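Local coordinates for protein glucose-6-phosphate isomerase (Thermus thermophilus, PDB 1ZZG) that probably catalyses the reversible isomerisation of glucose 6-phosphate to fructose 6-phosphate in glycolysis and gluconeogenesis, at residues P115-S128 against R153-L166. Sequence-based numbering, arbitrary orientation.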
ATOM      1  N   PRO A 115       9.298  -7.340  26.711  1.00 33.53           N
ATOM      2  CA  PRO A 115       8.380  -8.469  26.908  1.00 32.92           C
ATOM      3  C   PRO A 115       7.288  -8.189  27.940  1.00 33.52           C
ATOM      4  O   PRO A 115       6.125  -8.544  27.746  1.00 31.37           O
ATOM      5  CB  PRO A 115       9.309  -9.596  27.350  1.00 33.65           C
ATOM      6  CG  PRO A 115      10.571  -9.286  26.633  1.00 34.20           C
ATOM      7  CD  PRO A 115      10.699  -7.785  26.812  1.00 32.45           C
ATOM      8  N   ARG A 116       7.667  -7.542  29.036  1.00 34.03           N
ATOM      9  CA  ARG A 116       6.721  -7.238  30.102  1.00 35.57           C
ATOM     10  C   ARG A 116       5.578  -6.324  29.676  1.00 34.62           C
ATOM     11  O   ARG A 116       4.531  -6.297  30.322  1.00 33.93           O
ATOM     12  CB  ARG A 116       7.444  -6.595  31.285  1.00 38.32           C
ATOM     13  CG  ARG A 116       8.640  -7.372  31.809  1.00 44.15           C
ATOM     14  CD  ARG A 116       8.922  -6.956  33.240  1.00 48.14           C
ATOM     15  NE  ARG A 116       7.880  -7.458  34.135  1.00 52.86           N
ATOM     16  CZ  ARG A 116       7.464  -6.842  35.238  1.00 54.91           C
ATOM     17  NH1 ARG A 116       7.996  -5.679  35.601  1.00 55.73           N
ATOM     18  NH2 ARG A 116       6.513  -7.394  35.984  1.00 56.25           N
ATOM     19  N   LYS A 117       5.786  -5.572  28.600  1.00 34.68           N
ATOM     20  CA  LYS A 117       4.773  -4.641  28.102  1.00 35.07           C
ATOM     21  C   LYS A 117       4.173  -5.096  26.777  1.00 33.87           C
ATOM     22  O   LYS A 117       3.425  -4.351  26.142  1.00 33.75           O
ATOM     23  CB  LYS A 117       5.394  -3.260  27.886  1.00 36.94           C
ATOM     24  CG  LYS A 117       5.961  -2.589  29.119  1.00 40.79           C
ATOM     25  CD  LYS A 117       6.717  -1.340  28.690  1.00 44.06           C
ATOM     26  CE  LYS A 117       6.912  -0.354  29.827  1.00 47.12           C
ATOM     27  NZ  LYS A 117       7.499   0.924  29.324  1.00 49.64           N
ATOM     28  N   THR A 118       4.496  -6.319  26.369  1.00 30.90           N
ATOM     29  CA  THR A 118       4.022  -6.842  25.096  1.00 29.78           C
ATOM     30  C   THR A 118       2.951  -7.926  25.186  1.00 30.45           C
ATOM     31  O   THR A 118       3.067  -8.867  25.971  1.00 29.12           O
ATOM     32  CB  THR A 118       5.206  -7.420  24.278  1.00 31.10           C
ATOM     33  OG1 THR A 118       6.216  -6.415  24.116  1.00 29.25           O
ATOM     34  CG2 THR A 118       4.735  -7.894  22.910  1.00 29.10           C
ATOM     35  N   LEU A 119       1.901  -7.776  24.382  1.00 27.76           N
ATOM     36  CA  LEU A 119       0.843  -8.774  24.311  1.00 26.61           C
ATOM     37  C   LEU A 119       0.893  -9.326  22.893  1.00 25.70           C
ATOM     38  O   LEU A 119       0.912  -8.561  21.925  1.00 23.93           O
ATOM     39  CB  LEU A 119      -0.538  -8.160  24.564  1.00 26.59           C
ATOM     40  CG  LEU A 119      -1.681  -9.163  24.359  1.00 24.56           C
ATOM     41  CD1 LEU A 119      -1.543 -10.320  25.349  1.00 26.47           C
ATOM     42  CD2 LEU A 119      -3.018  -8.471  24.537  1.00 24.84           C
ATOM     43  N   VAL A 120       0.931 -10.646  22.767  1.00 24.82           N
ATOM     44  CA  VAL A 120       0.980 -11.275  21.459  1.00 24.41           C
ATOM     45  C   VAL A 120      -0.378 -11.901  21.149  1.00 24.90           C
ATOM     46  O   VAL A 120      -0.940 -12.624  21.970  1.00 24.44           O
ATOM     47  CB  VAL A 120       2.076 -12.359  21.409  1.00 23.37           C
ATOM     48  CG1 VAL A 120       2.149 -12.972  20.015  1.00 23.11           C
ATOM     49  CG2 VAL A 120       3.421 -11.747  21.788  1.00 25.68           C
ATOM     50  N   ASN A 121      -0.901 -11.605  19.964  1.00 24.18           N
ATOM     51  CA  ASN A 121      -2.197 -12.121  19.537  1.00 24.25           C
ATOM     52  C   ASN A 121      -2.021 -12.943  18.266  1.00 24.44           C
ATOM     53  O   ASN A 121      -1.780 -12.384  17.191  1.00 24.98           O
ATOM     54  CB  ASN A 121      -3.153 -10.945  19.276  1.00 25.34           C
ATOM     55  CG  ASN A 121      -4.540 -11.383  18.818  1.00 24.27           C
ATOM     56  OD1 ASN A 121      -5.282 -10.585  18.245  1.00 24.25           O
ATOM     57  ND2 ASN A 121      -4.901 -12.641  19.079  1.00 21.66           N
ATOM     58  N   ALA A 122      -2.117 -14.264  18.392  1.00 23.55           N
ATOM     59  CA  ALA A 122      -1.984 -15.151  17.241  1.00 22.95           C
ATOM     60  C   ALA A 122      -3.364 -15.312  16.618  1.00 23.76           C
ATOM     61  O   ALA A 122      -4.275 -15.870  17.236  1.00 23.22           O
ATOM     62  CB  ALA A 122      -1.445 -16.495  17.674  1.00 24.44           C
ATOM     63  N   VAL A 123      -3.507 -14.834  15.387  1.00 23.08           N
ATOM     64  CA  VAL A 123      -4.784 -14.879  14.690  1.00 22.39           C
ATOM     65  C   VAL A 123      -4.756 -15.717  13.420  1.00 22.20           C
ATOM     66  O   VAL A 123      -3.959 -15.463  12.513  1.00 21.62           O
ATOM     67  CB  VAL A 123      -5.243 -13.456  14.308  1.00 23.11           C
ATOM     68  CG1 VAL A 123      -6.703 -13.487  13.863  1.00 23.06           C
ATOM     69  CG2 VAL A 123      -5.044 -12.504  15.489  1.00 22.87           C
ATOM     70  N   SER A 124      -5.641 -16.709  13.359  1.00 21.49           N
ATOM     71  CA  SER A 124      -5.755 -17.590  12.197  1.00 23.02           C
ATOM     72  C   SER A 124      -7.064 -18.372  12.289  1.00 25.08           C
ATOM     73  O   SER A 124      -7.326 -19.025  13.301  1.00 24.35           O
ATOM     74  CB  SER A 124      -4.582 -18.571  12.147  1.00 22.87           C
ATOM     75  OG  SER A 124      -4.749 -19.493  11.079  1.00 23.46           O
ATOM     76  N   LYS A 125      -7.884 -18.311  11.242  1.00 24.16           N
ATOM     77  CA  LYS A 125      -9.155 -19.029  11.252  1.00 26.59           C
ATOM     78  C   LYS A 125      -8.929 -20.540  11.282  1.00 26.42           C
ATOM     79  O   LYS A 125      -9.457 -21.230  12.150  1.00 25.72           O
ATOM     80  CB  LYS A 125     -10.004 -18.664  10.027  1.00 28.47           C
ATOM     81  CG  LYS A 125     -11.346 -19.391   9.993  1.00 27.59           C
ATOM     82  CD  LYS A 125     -12.166 -19.027   8.759  1.00 28.53           C
ATOM     83  CE  LYS A 125     -13.471 -19.816   8.709  1.00 26.54           C
ATOM     84  NZ  LYS A 125     -14.371 -19.470   9.844  1.00 24.49           N
ATOM     85  N   SER A 126      -8.137 -21.040  10.336  1.00 26.49           N
ATOM     86  CA  SER A 126      -7.837 -22.471  10.254  1.00 27.79           C
ATOM     87  C   SER A 126      -6.896 -22.856  11.387  1.00 28.35           C
ATOM     88  O   SER A 126      -6.880 -24.005  11.838  1.00 27.78           O
ATOM     89  CB  SER A 126      -7.156 -22.797   8.927  1.00 26.97           C
ATOM     90  OG  SER A 126      -5.848 -22.248   8.905  1.00 29.00           O
ATOM     91  N   GLY A 127      -6.106 -21.882  11.833  1.00 27.05           N
ATOM     92  CA  GLY A 127      -5.157 -22.120  12.901  1.00 27.65           C
ATOM     93  C   GLY A 127      -3.882 -22.784  12.408  1.00 29.11           C
ATOM     94  O   GLY A 127      -2.969 -23.039  13.192  1.00 30.45           O
ATOM     95  N   SER A 128      -3.801 -23.053  11.109  1.00 27.69           N
ATOM     96  CA  SER A 128      -2.618 -23.705  10.563  1.00 29.58           C
ATOM     97  C   SER A 128      -1.867 -22.904   9.500  1.00 28.60           C
ATOM     98  O   SER A 128      -0.978 -23.436   8.843  1.00 28.64           O
ATOM     99  CB  SER A 128      -3.002 -25.073   9.986  1.00 30.24           C
ATOM    100  OG  SER A 128      -3.811 -24.932   8.830  1.00 32.58           O
ATOM    101  N   ARG A 153       0.090 -15.213  30.060  1.00 31.41           N
ATOM    102  CA  ARG A 153      -0.755 -14.029  30.102  1.00 29.89           C
ATOM    103  C   ARG A 153      -0.465 -13.094  28.934  1.00 29.94           C
ATOM    104  O   ARG A 153      -1.297 -12.253  28.592  1.00 28.41           O
ATOM    105  CB  ARG A 153      -0.557 -13.267  31.416  1.00 31.66           C
ATOM    106  CG  ARG A 153      -1.615 -12.194  31.660  1.00 34.84           C
ATOM    107  CD  ARG A 153      -1.335 -11.353  32.904  1.00 37.32           C
ATOM    108  NE  ARG A 153      -2.377 -10.345  33.108  1.00 40.09           N
ATOM    109  CZ  ARG A 153      -2.308  -9.355  33.996  1.00 40.36           C
ATOM    110  NH1 ARG A 153      -1.244  -9.222  34.777  1.00 42.18           N
ATOM    111  NH2 ARG A 153      -3.306  -8.489  34.100  1.00 39.79           N
ATOM    112  N   HIS A 154       0.711 -13.244  28.327  1.00 26.91           N
ATOM    113  CA  HIS A 154       1.112 -12.385  27.216  1.00 27.39           C
ATOM    114  C   HIS A 154       0.778 -12.937  25.827  1.00 26.42           C
ATOM    115  O   HIS A 154       1.150 -12.344  24.813  1.00 26.13           O
ATOM    116  CB  HIS A 154       2.614 -12.088  27.316  1.00 27.31           C
ATOM    117  CG  HIS A 154       2.986 -11.261  28.509  1.00 27.38           C
ATOM    118  ND1 HIS A 154       3.401  -9.951  28.406  1.00 27.19           N
ATOM    119  CD2 HIS A 154       2.974 -11.549  29.833  1.00 29.57           C
ATOM    120  CE1 HIS A 154       3.627  -9.466  29.615  1.00 29.19           C
ATOM    121  NE2 HIS A 154       3.374 -10.415  30.499  1.00 28.20           N
ATOM    122  N   LEU A 155       0.084 -14.071  25.780  1.00 26.26           N
ATOM    123  CA  LEU A 155      -0.304 -14.679  24.510  1.00 26.34           C
ATOM    124  C   LEU A 155      -1.803 -14.962  24.485  1.00 27.59           C
ATOM    125  O   LEU A 155      -2.323 -15.708  25.318  1.00 26.39           O
ATOM    126  CB  LEU A 155       0.463 -15.984  24.270  1.00 25.26           C
ATOM    127  CG  LEU A 155       0.074 -16.748  22.998  1.00 26.85           C
ATOM    128  CD1 LEU A 155       0.366 -15.894  21.773  1.00 25.24           C
ATOM    129  CD2 LEU A 155       0.847 -18.059  22.924  1.00 26.25           C
ATOM    130  N   VAL A 156      -2.493 -14.347  23.531  1.00 26.07           N
ATOM    131  CA  VAL A 156      -3.927 -14.531  23.370  1.00 25.61           C
ATOM    132  C   VAL A 156      -4.170 -15.040  21.951  1.00 26.26           C
ATOM    133  O   VAL A 156      -3.542 -14.571  20.998  1.00 25.28           O
ATOM    134  CB  VAL A 156      -4.687 -13.203  23.620  1.00 26.30           C
ATOM    135  CG1 VAL A 156      -4.143 -12.106  22.724  1.00 26.08           C
ATOM    136  CG2 VAL A 156      -6.178 -13.405  23.398  1.00 26.50           C
ATOM    137  N   VAL A 157      -5.077 -16.000  21.811  1.00 25.31           N
ATOM    138  CA  VAL A 157      -5.360 -16.593  20.507  1.00 26.08           C
ATOM    139  C   VAL A 157      -6.755 -16.286  19.960  1.00 26.04           C
ATOM    140  O   VAL A 157      -7.733 -16.245  20.703  1.00 24.66           O
ATOM    141  CB  VAL A 157      -5.181 -18.133  20.578  1.00 28.42           C
ATOM    142  CG1 VAL A 157      -5.467 -18.771  19.233  1.00 28.69           C
ATOM    143  CG2 VAL A 157      -3.770 -18.463  21.022  1.00 28.50           C
ATOM    144  N   THR A 158      -6.831 -16.067  18.650  1.00 24.53           N
ATOM    145  CA  THR A 158      -8.095 -15.798  17.968  1.00 23.57           C
ATOM    146  C   THR A 158      -8.148 -16.813  16.832  1.00 23.48           C
ATOM    147  O   THR A 158      -7.382 -16.716  15.872  1.00 24.40           O
ATOM    148  CB  THR A 158      -8.128 -14.365  17.396  1.00 23.14           C
ATOM    149  OG1 THR A 158      -8.029 -13.421  18.472  1.00 21.44           O
ATOM    150  CG2 THR A 158      -9.414 -14.128  16.620  1.00 23.27           C
ATOM    151  N   THR A 159      -9.048 -17.789  16.941  1.00 22.76           N
ATOM    152  CA  THR A 159      -9.145 -18.846  15.938  1.00 23.57           C
ATOM    153  C   THR A 159     -10.513 -19.539  15.980  1.00 24.60           C
ATOM    154  O   THR A 159     -11.363 -19.196  16.803  1.00 24.98           O
ATOM    155  CB  THR A 159      -8.026 -19.896  16.186  1.00 23.64           C
ATOM    156  OG1 THR A 159      -7.936 -20.799  15.079  1.00 23.40           O
ATOM    157  CG2 THR A 159      -8.313 -20.687  17.456  1.00 24.11           C
ATOM    158  N   ASP A 160     -10.725 -20.509  15.096  1.00 24.50           N
ATOM    159  CA  ASP A 160     -11.991 -21.246  15.068  1.00 26.78           C
ATOM    160  C   ASP A 160     -12.302 -21.733  16.485  1.00 27.72           C
ATOM    161  O   ASP A 160     -11.398 -22.078  17.243  1.00 27.66           O
ATOM    162  CB  ASP A 160     -11.890 -22.457  14.138  1.00 27.33           C
ATOM    163  CG  ASP A 160     -13.220 -23.170  13.963  1.00 29.82           C
ATOM    164  OD1 ASP A 160     -13.977 -22.793  13.043  1.00 30.19           O
ATOM    165  OD2 ASP A 160     -13.514 -24.095  14.757  1.00 29.21           O
ATOM    166  N   PRO A 161     -13.587 -21.776  16.859  1.00 28.41           N
ATOM    167  CA  PRO A 161     -13.920 -22.236  18.211  1.00 28.71           C
ATOM    168  C   PRO A 161     -13.604 -23.702  18.511  1.00 29.37           C
ATOM    169  O   PRO A 161     -13.414 -24.070  19.673  1.00 28.63           O
ATOM    170  CB  PRO A 161     -15.413 -21.932  18.314  1.00 28.31           C
ATOM    171  CG  PRO A 161     -15.889 -22.123  16.896  1.00 27.97           C
ATOM    172  CD  PRO A 161     -14.804 -21.441  16.095  1.00 27.02           C
ATOM    173  N   LYS A 162     -13.521 -24.532  17.476  1.00 31.35           N
ATOM    174  CA  LYS A 162     -13.268 -25.958  17.686  1.00 34.67           C
ATOM    175  C   LYS A 162     -12.190 -26.629  16.823  1.00 35.01           C
ATOM    176  O   LYS A 162     -11.588 -27.611  17.250  1.00 35.35           O
ATOM    177  CB  LYS A 162     -14.583 -26.735  17.521  1.00 36.27           C
ATOM    178  CG  LYS A 162     -15.691 -26.304  18.478  1.00 39.40           C
ATOM    179  CD  LYS A 162     -16.974 -27.084  18.241  1.00 43.71           C
ATOM    180  CE  LYS A 162     -17.456 -26.933  16.804  1.00 46.05           C
ATOM    181  NZ  LYS A 162     -18.712 -27.694  16.541  1.00 49.32           N
ATOM    182  N   GLU A 163     -11.944 -26.112  15.621  1.00 34.38           N
ATOM    183  CA  GLU A 163     -10.960 -26.718  14.717  1.00 35.11           C
ATOM    184  C   GLU A 163      -9.572 -26.080  14.720  1.00 34.53           C
ATOM    185  O   GLU A 163      -9.398 -24.941  15.151  1.00 32.33           O
ATOM    186  CB  GLU A 163     -11.467 -26.674  13.272  1.00 36.61           C
ATOM    187  CG  GLU A 163     -12.879 -27.189  13.043  1.00 41.22           C
ATOM    188  CD  GLU A 163     -13.038 -28.647  13.415  1.00 43.83           C
ATOM    189  OE1 GLU A 163     -12.061 -29.413  13.260  1.00 44.76           O
ATOM    190  OE2 GLU A 163     -14.145 -29.025  13.849  1.00 46.09           O
ATOM    191  N   GLY A 164      -8.593 -26.829  14.216  1.00 32.91           N
ATOM    192  CA  GLY A 164      -7.240 -26.317  14.095  1.00 33.17           C
ATOM    193  C   GLY A 164      -6.273 -26.455  15.254  1.00 32.07           C
ATOM    194  O   GLY A 164      -6.676 -26.612  16.405  1.00 31.01           O
ATOM    195  N   PRO A 165      -4.967 -26.384  14.961  1.00 32.01           N
ATOM    196  CA  PRO A 165      -3.908 -26.498  15.966  1.00 32.48           C
ATOM    197  C   PRO A 165      -3.830 -25.347  16.971  1.00 32.73           C
ATOM    198  O   PRO A 165      -3.412 -25.551  18.115  1.00 32.70           O
ATOM    199  CB  PRO A 165      -2.640 -26.648  15.119  1.00 34.40           C
ATOM    200  CG  PRO A 165      -2.981 -25.953  13.843  1.00 34.64           C
ATOM    201  CD  PRO A 165      -4.403 -26.385  13.600  1.00 33.45           C
ATOM    202  N   LEU A 166      -4.232 -24.145  16.563  1.00 31.70           N
ATOM    203  CA  LEU A 166      -4.198 -23.000  17.471  1.00 31.07           C
ATOM    204  C   LEU A 166      -5.225 -23.163  18.581  1.00 30.52           C
ATOM    205  O   LEU A 166      -4.974 -22.807  19.732  1.00 30.21           O
ATOM    206  CB  LEU A 166      -4.478 -21.693  16.728  1.00 30.63           C
ATOM    207  CG  LEU A 166      -3.306 -20.990  16.052  1.00 33.17           C
ATOM    208  CD1 LEU A 166      -3.760 -19.617  15.592  1.00 32.36           C
ATOM    209  CD2 LEU A 166      -2.144 -20.855  17.027  1.00 32.37           C
TER
HETATM  210  O   HOH W   1      -7.860 -11.094  17.240  1.00 23.08           O
HETATM  211  O   HOH W   2     -13.580 -20.260  12.180  1.00 25.54           O
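Asn121 and Val156 sit side by side in register on neighbouring parallel strands, 118-124 and 155-159, both on the same face of the five-stranded sheet of a SIS domain; helix 130-147 makes the beta-alpha-beta crossover between them. The Asn121 amide lies across the strand pair, its CG anti to the backbone N (chi1 180°), which brings ND2 3.0 Å from Val156 O. That carbonyl is gripped twice: Ala122 N comes nearly head-on, whereas ND2 stands above the carbonyl plane. In the amide plane, ND2 also gives a long, straight bond to Thr158 OG1 (3.3 Å, 169°), and a water joins Asn121 OD1 to the same hydroxyl, fixing the flip of the amide. Val123 lies alongside Thr158 on this face, which helix 193-201 covers. On the other face Val120 CG1 meets Leu155 CD1 at 3.8 Å, and Leu166 CD1 rests on Ser124 CB. At the start of the strands the His154 ring is edge-on to the backbone, ND1 donating to Thr118 O at 2.7 Å. Beyond its C-terminal end each strand runs into a loop, the one after 118-124 placing Ser126 near the predicted active-site Lys406. Lys125 NZ binds Lys182 O and Val184 O and shares a water with Asp160 OD1. Gly127 CA packs 3.8 Å from Leu166 CG, while Thr159 OG1, anti to its own N (chi1 -169°), donates to Ser124 O at 2.6 Å.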